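Long-range contact in dermonecrotic toxin (Pasteurella multocida, PDB 2EBF), which acts as a mitogenic toxin that induces bone resorption and is linked to severe atrophic rhinitis in pigs, and carries a thiol protease-like catalytic triad in its C-terminal region: residues E677-H689 against L697-R711. Numbering follows the deposited sequence.
Sequences EFAVDASHLQFVH and LILPVDDWALEIAQR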
loop_
_atom_site.group_PDB
_atom_site.type_symbol
_atom_site.label_atom_id
_atom_site.label_comp_id
_atom_site.label_asym_id
_atom_site.label_seq_id
_atom_site.Cartn_x
_atom_site.Cartn_y
_atom_site.Cartn_z
ATOM N N GLU A 677 -30.027 -13.455 2.674
ATOM C CA GLU A 677 -30.408 -14.830 2.988
ATOM C C GLU A 677 -30.609 -15.019 4.495
ATOM O O GLU A 677 -29.833 -14.515 5.310
ATOM C CB GLU A 677 -29.383 -15.827 2.446
ATOM C CG GLU A 677 -29.350 -15.874 0.923
ATOM C CD GLU A 677 -29.018 -17.229 0.381
ATOM O OE1 GLU A 677 -28.830 -18.177 1.176
ATOM O OE2 GLU A 677 -28.956 -17.358 -0.860
ATOM N N PHE A 678 -31.667 -15.742 4.844
ATOM C CA PHE A 678 -31.999 -16.009 6.239
ATOM C C PHE A 678 -32.010 -17.509 6.462
ATOM O O PHE A 678 -32.830 -18.211 5.870
ATOM C CB PHE A 678 -33.372 -15.436 6.554
ATOM C CG PHE A 678 -33.406 -13.937 6.579
ATOM C CD1 PHE A 678 -33.208 -13.254 7.769
ATOM C CD2 PHE A 678 -33.615 -13.214 5.407
ATOM C CE1 PHE A 678 -33.231 -11.868 7.804
ATOM C CE2 PHE A 678 -33.635 -11.818 5.430
ATOM C CZ PHE A 678 -33.441 -11.151 6.633
ATOM N N ALA A 679 -31.091 -18.002 7.293
ATOM C CA ALA A 679 -31.043 -19.424 7.622
ATOM C C ALA A 679 -32.369 -19.882 8.229
ATOM O O ALA A 679 -32.961 -19.168 9.038
ATOM C CB ALA A 679 -29.917 -19.695 8.591
ATOM N N VAL A 680 -32.830 -21.062 7.816
ATOM C CA VAL A 680 -33.966 -21.736 8.451
ATOM C C VAL A 680 -33.442 -23.097 8.898
ATOM O O VAL A 680 -33.410 -24.065 8.134
ATOM C CB VAL A 680 -35.205 -21.848 7.517
ATOM C CG1 VAL A 680 -36.333 -22.654 8.185
ATOM C CG2 VAL A 680 -35.716 -20.462 7.153
ATOM N N ASP A 681 -33.005 -23.152 10.147
ATOM C CA ASP A 681 -32.211 -24.275 10.615
ATOM C C ASP A 681 -33.019 -25.080 11.636
ATOM O O ASP A 681 -33.087 -24.725 12.821
ATOM C CB ASP A 681 -30.896 -23.744 11.183
ATOM C CG ASP A 681 -30.013 -24.821 11.782
ATOM O OD1 ASP A 681 -30.356 -26.017 11.746
ATOM O OD2 ASP A 681 -28.954 -24.447 12.308
ATOM N N ALA A 682 -33.623 -26.161 11.149
ATOM C CA ALA A 682 -34.486 -27.023 11.943
ATOM C C ALA A 682 -33.720 -28.131 12.679
ATOM O O ALA A 682 -34.325 -29.002 13.319
ATOM C CB ALA A 682 -35.577 -27.622 11.059
ATOM N N SER A 683 -32.398 -28.074 12.640
ATOM C CA SER A 683 -31.600 -29.079 13.342
ATOM C C SER A 683 -30.524 -28.513 14.265
ATOM O O SER A 683 -29.617 -29.232 14.665
ATOM C CB SER A 683 -31.004 -30.068 12.337
ATOM O OG SER A 683 -30.026 -29.435 11.546
ATOM N N HIS A 684 -30.642 -27.238 14.629
ATOM C CA HIS A 684 -29.636 -26.577 15.467
ATOM C C HIS A 684 -29.628 -27.053 16.931
ATOM O O HIS A 684 -28.656 -26.821 17.659
ATOM C CB HIS A 684 -29.813 -25.058 15.407
ATOM C CG HIS A 684 -30.807 -24.530 16.393
ATOM N ND1 HIS A 684 -32.158 -24.787 16.297
ATOM C CD2 HIS A 684 -30.646 -23.763 17.495
ATOM C CE1 HIS A 684 -32.787 -24.196 17.301
ATOM N NE2 HIS A 684 -31.892 -23.568 18.040
ATOM N N LEU A 685 -30.708 -27.703 17.365
ATOM C CA LEU A 685 -30.787 -28.201 18.750
ATOM C C LEU A 685 -29.916 -29.437 18.982
ATOM O O LEU A 685 -29.808 -29.922 20.113
ATOM C CB LEU A 685 -32.240 -28.446 19.193
ATOM C CG LEU A 685 -33.130 -27.214 19.424
ATOM C CD1 LEU A 685 -34.445 -27.640 20.057
ATOM C CD2 LEU A 685 -32.446 -26.135 20.279
ATOM N N GLN A 686 -29.282 -29.942 17.922
ATOM C CA GLN A 686 -28.271 -30.981 18.106
ATOM C C GLN A 686 -27.043 -30.422 18.843
ATOM O O GLN A 686 -26.218 -31.176 19.361
ATOM C CB GLN A 686 -27.939 -31.723 16.790
ATOM C CG GLN A 686 -27.132 -30.985 15.760
ATOM C CD GLN A 686 -27.179 -31.651 14.372
ATOM O OE1 GLN A 686 -27.706 -31.075 13.412
ATOM N NE2 GLN A 686 -26.634 -32.864 14.267
ATOM N N PHE A 687 -26.960 -29.092 18.908
ATOM C CA PHE A 687 -25.855 -28.385 19.548
ATOM C C PHE A 687 -26.332 -27.728 20.824
ATOM O O PHE A 687 -27.510 -27.391 20.956
ATOM C CB PHE A 687 -25.258 -27.328 18.606
ATOM C CG PHE A 687 -24.943 -27.859 17.244
ATOM C CD1 PHE A 687 -23.997 -28.870 17.084
ATOM C CD2 PHE A 687 -25.598 -27.366 16.123
ATOM C CE1 PHE A 687 -23.718 -29.397 15.821
ATOM C CE2 PHE A 687 -25.320 -27.881 14.859
ATOM C CZ PHE A 687 -24.376 -28.884 14.704
ATOM N N VAL A 688 -25.397 -27.526 21.746
ATOM C CA VAL A 688 -25.698 -26.973 23.066
ATOM C C VAL A 688 -26.469 -25.647 22.957
ATOM O O VAL A 688 -26.161 -24.803 22.100
ATOM C CB VAL A 688 -24.405 -26.873 23.926
ATOM C CG1 VAL A 688 -23.481 -25.764 23.435
ATOM C CG2 VAL A 688 -24.747 -26.686 25.369
ATOM N N HIS A 689 -27.477 -25.480 23.814
ATOM C CA HIS A 689 -28.464 -24.410 23.656
ATOM C C HIS A 689 -29.143 -24.066 24.969
ATOM O O HIS A 689 -29.106 -24.849 25.929
ATOM C CB HIS A 689 -29.540 -24.844 22.654
ATOM C CG HIS A 689 -30.201 -26.140 23.008
ATOM N ND1 HIS A 689 -31.281 -26.217 23.865
ATOM C CD2 HIS A 689 -29.922 -27.412 22.640
ATOM C CE1 HIS A 689 -31.645 -27.479 23.999
ATOM N NE2 HIS A 689 -30.839 -28.225 23.264
ATOM N N LEU A 697 -34.134 -22.460 14.128
ATOM C CA LEU A 697 -33.296 -21.265 14.200
ATOM C C LEU A 697 -33.330 -20.458 12.907
ATOM O O LEU A 697 -32.956 -20.955 11.838
ATOM C CB LEU A 697 -31.847 -21.654 14.537
ATOM C CG LEU A 697 -30.811 -20.523 14.613
ATOM C CD1 LEU A 697 -31.211 -19.440 15.622
ATOM C CD2 LEU A 697 -29.438 -21.087 14.976
ATOM N N ILE A 698 -33.780 -19.209 13.005
ATOM C CA ILE A 698 -33.818 -18.312 11.847
ATOM C C ILE A 698 -33.008 -17.054 12.126
ATOM O O ILE A 698 -33.344 -16.269 13.031
ATOM C CB ILE A 698 -35.276 -17.954 11.434
ATOM C CG1 ILE A 698 -36.054 -19.244 11.122
ATOM C CG2 ILE A 698 -35.285 -16.963 10.249
ATOM C CD1 ILE A 698 -37.544 -19.040 10.884
ATOM N N LEU A 699 -31.933 -16.882 11.361
ATOM C CA LEU A 699 -31.080 -15.697 11.445
ATOM C C LEU A 699 -30.505 -15.368 10.082
ATOM O O LEU A 699 -30.403 -16.254 9.221
ATOM C CB LEU A 699 -29.911 -15.920 12.420
ATOM C CG LEU A 699 -30.103 -15.929 13.929
ATOM C CD1 LEU A 699 -28.875 -16.564 14.596
ATOM C CD2 LEU A 699 -30.377 -14.517 14.483
ATOM N N PRO A 700 -30.088 -14.103 9.879
ATOM C CA PRO A 700 -29.325 -13.849 8.661
ATOM C C PRO A 700 -28.101 -14.758 8.652
ATOM O O PRO A 700 -27.528 -15.016 9.713
ATOM C CB PRO A 700 -28.924 -12.382 8.799
ATOM C CG PRO A 700 -29.997 -11.798 9.700
ATOM C CD PRO A 700 -30.235 -12.886 10.699
ATOM N N VAL A 701 -27.724 -15.260 7.477
ATOM C CA VAL A 701 -26.743 -16.355 7.397
ATOM C C VAL A 701 -25.440 -16.097 8.185
ATOM O O VAL A 701 -24.935 -16.993 8.858
ATOM C CB VAL A 701 -26.477 -16.853 5.937
ATOM C CG1 VAL A 701 -27.701 -17.613 5.387
ATOM C CG2 VAL A 701 -26.084 -15.718 5.018
ATOM N N ASP A 702 -24.917 -14.870 8.128
ATOM C CA ASP A 702 -23.687 -14.539 8.871
ATOM C C ASP A 702 -23.849 -14.649 10.383
ATOM O O ASP A 702 -22.937 -15.090 11.088
ATOM C CB ASP A 702 -23.172 -13.154 8.492
ATOM C CG ASP A 702 -22.746 -13.067 7.046
ATOM O OD1 ASP A 702 -22.437 -14.113 6.429
ATOM O OD2 ASP A 702 -22.720 -11.933 6.523
ATOM N N ASP A 703 -25.006 -14.216 10.877
ATOM C CA ASP A 703 -25.335 -14.325 12.297
ATOM C C ASP A 703 -25.550 -15.780 12.698
ATOM O O ASP A 703 -25.134 -16.208 13.775
ATOM C CB ASP A 703 -26.562 -13.487 12.609
ATOM C CG ASP A 703 -26.317 -12.012 12.353
ATOM O OD1 ASP A 703 -25.290 -11.498 12.827
ATOM O OD2 ASP A 703 -27.119 -11.384 11.644
ATOM N N TRP A 704 -26.181 -16.541 11.808
ATOM C CA TRP A 704 -26.305 -17.987 11.994
ATOM C C TRP A 704 -24.925 -18.641 12.139
ATOM O O TRP A 704 -24.698 -19.377 13.095
ATOM C CB TRP A 704 -27.080 -18.619 10.832
ATOM C CG TRP A 704 -27.050 -20.138 10.820
ATOM C CD1 TRP A 704 -27.888 -20.979 11.501
ATOM C CD2 TRP A 704 -26.157 -20.981 10.073
ATOM N NE1 TRP A 704 -27.561 -22.283 11.242
ATOM C CE2 TRP A 704 -26.508 -22.319 10.363
ATOM C CE3 TRP A 704 -25.093 -20.733 9.189
ATOM C CZ2 TRP A 704 -25.831 -23.411 9.811
ATOM C CZ3 TRP A 704 -24.411 -21.825 8.632
ATOM C CH2 TRP A 704 -24.791 -23.151 8.948
ATOM N N ALA A 705 -24.013 -18.362 11.201
ATOM C CA ALA A 705 -22.665 -18.955 11.239
ATOM C C ALA A 705 -21.968 -18.636 12.552
ATOM O O ALA A 705 -21.391 -19.527 13.195
ATOM C CB ALA A 705 -21.826 -18.479 10.062
ATOM N N LEU A 706 -22.037 -17.368 12.957
ATOM C CA LEU A 706 -21.407 -16.916 14.189
ATOM C C LEU A 706 -21.996 -17.649 15.396
ATOM O O LEU A 706 -21.249 -18.120 16.259
ATOM C CB LEU A 706 -21.551 -15.391 14.333
ATOM C CG LEU A 706 -20.830 -14.676 15.482
ATOM C CD1 LEU A 706 -20.722 -13.167 15.251
ATOM C CD2 LEU A 706 -21.591 -14.886 16.720
ATOM N N GLU A 707 -23.323 -17.750 15.452
ATOM C CA GLU A 707 -23.975 -18.444 16.564
ATOM C C GLU A 707 -23.546 -19.903 16.671
ATOM O O GLU A 707 -23.214 -20.382 17.754
ATOM C CB GLU A 707 -25.498 -18.350 16.468
ATOM C CG GLU A 707 -26.196 -19.354 17.393
ATOM C CD GLU A 707 -27.616 -18.987 17.773
ATOM O OE1 GLU A 707 -28.048 -17.828 17.574
ATOM O OE2 GLU A 707 -28.297 -19.877 18.310
ATOM N N ILE A 708 -23.550 -20.603 15.539
ATOM C CA ILE A 708 -23.151 -22.006 15.507
ATOM C C ILE A 708 -21.684 -22.180 15.933
ATOM O O ILE A 708 -21.359 -23.084 16.696
ATOM C CB ILE A 708 -23.398 -22.626 14.088
ATOM C CG1 ILE A 708 -24.899 -22.578 13.719
ATOM C CG2 ILE A 708 -22.911 -24.056 14.037
ATOM C CD1 ILE A 708 -25.843 -23.330 14.692
ATOM N N ALA A 709 -20.801 -21.320 15.436
ATOM C CA ALA A 709 -19.386 -21.410 15.789
ATOM C C ALA A 709 -19.183 -21.183 17.292
ATOM O O ALA A 709 -18.444 -21.913 17.946
ATOM C CB ALA A 709 -18.560 -20.413 14.971
ATOM N N GLN A 710 -19.860 -20.182 17.833
ATOM C CA GLN A 710 -19.712 -19.840 19.253
ATOM C C GLN A 710 -20.253 -20.934 20.169
ATOM O O GLN A 710 -19.593 -21.342 21.137
ATOM C CB GLN A 710 -20.383 -18.499 19.549
ATOM C CG GLN A 710 -19.619 -17.304 18.990
ATOM C CD GLN A 710 -20.221 -15.968 19.373
ATOM O OE1 GLN A 710 -21.391 -15.870 19.745
ATOM N NE2 GLN A 710 -19.418 -14.913 19.257
ATOM N N ARG A 711 -21.446 -21.435 19.853
ATOM C CA ARG A 711 -22.067 -22.478 20.677
ATOM C C ARG A 711 -21.202 -23.728 20.734
ATOM O O ARG A 711 -21.114 -24.400 21.778
ATOM C CB ARG A 711 -23.477 -22.813 20.179
ATOM C CG ARG A 711 -24.492 -21.756 20.547
ATOM C CD ARG A 711 -25.783 -21.878 19.770
ATOM N NE ARG A 711 -26.455 -23.166 19.946
ATOM C CZ ARG A 711 -27.494 -23.553 19.211
ATOM N NH1 ARG A 711 -27.967 -22.743 18.279
ATOM N NH2 ARG A 711 -28.066 -24.733 19.405
#
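Trp-704 gives its ring N-H to Asp-681. Trp-704 NE1 lies 2.8 Å from Asp-681 OD2 in an almost straight bond (176°). OD2 sits in the indole plane, and NE1 reaches it on the anti side, tilted from the carboxylate plane. Asp-681 turns CG away from its own backbone N (chi1 177°), which brings the carboxylate to the indole edge. OD2 also bonds His-666, an arrangement consistent with the Asp-His pair of the thiol protease-like triad. OD1 closes an Asx turn with Ser-683 N. Ala-679 CB packs over a face of the indole, 3.7 Å from Trp-704 CG.

Arg-711 grips the loop after strand 677-681 with its guanidinium. Arg-711 NE meets Val-688 O at 2.7 Å and Arg-711 NH2 meets Phe-687 O at 3.1 Å, both near the guanidinium plane, though NH2 stands above the Phe-687 carbonyl plane. Arg-711 NH1 pairs with Glu-707 OE2 (2.9 Å), which also binds Arg-586. The His-684 ring stands nearly square to the guanidinium (88°). Leu-697 CB lies over one face of this imidazole, 3.6 Å from His-684 CG.

Strands 677-681 and 697-700 run antiparallel, with 697-700 at the sheet edge and 660-673 beyond 677-681. Helix 701-711 follows directly. Helix 596-610 touches Phe-678, Val-680 and Ile-698, while helix 583-591 meets Leu-697, Leu-699 and Pro-700.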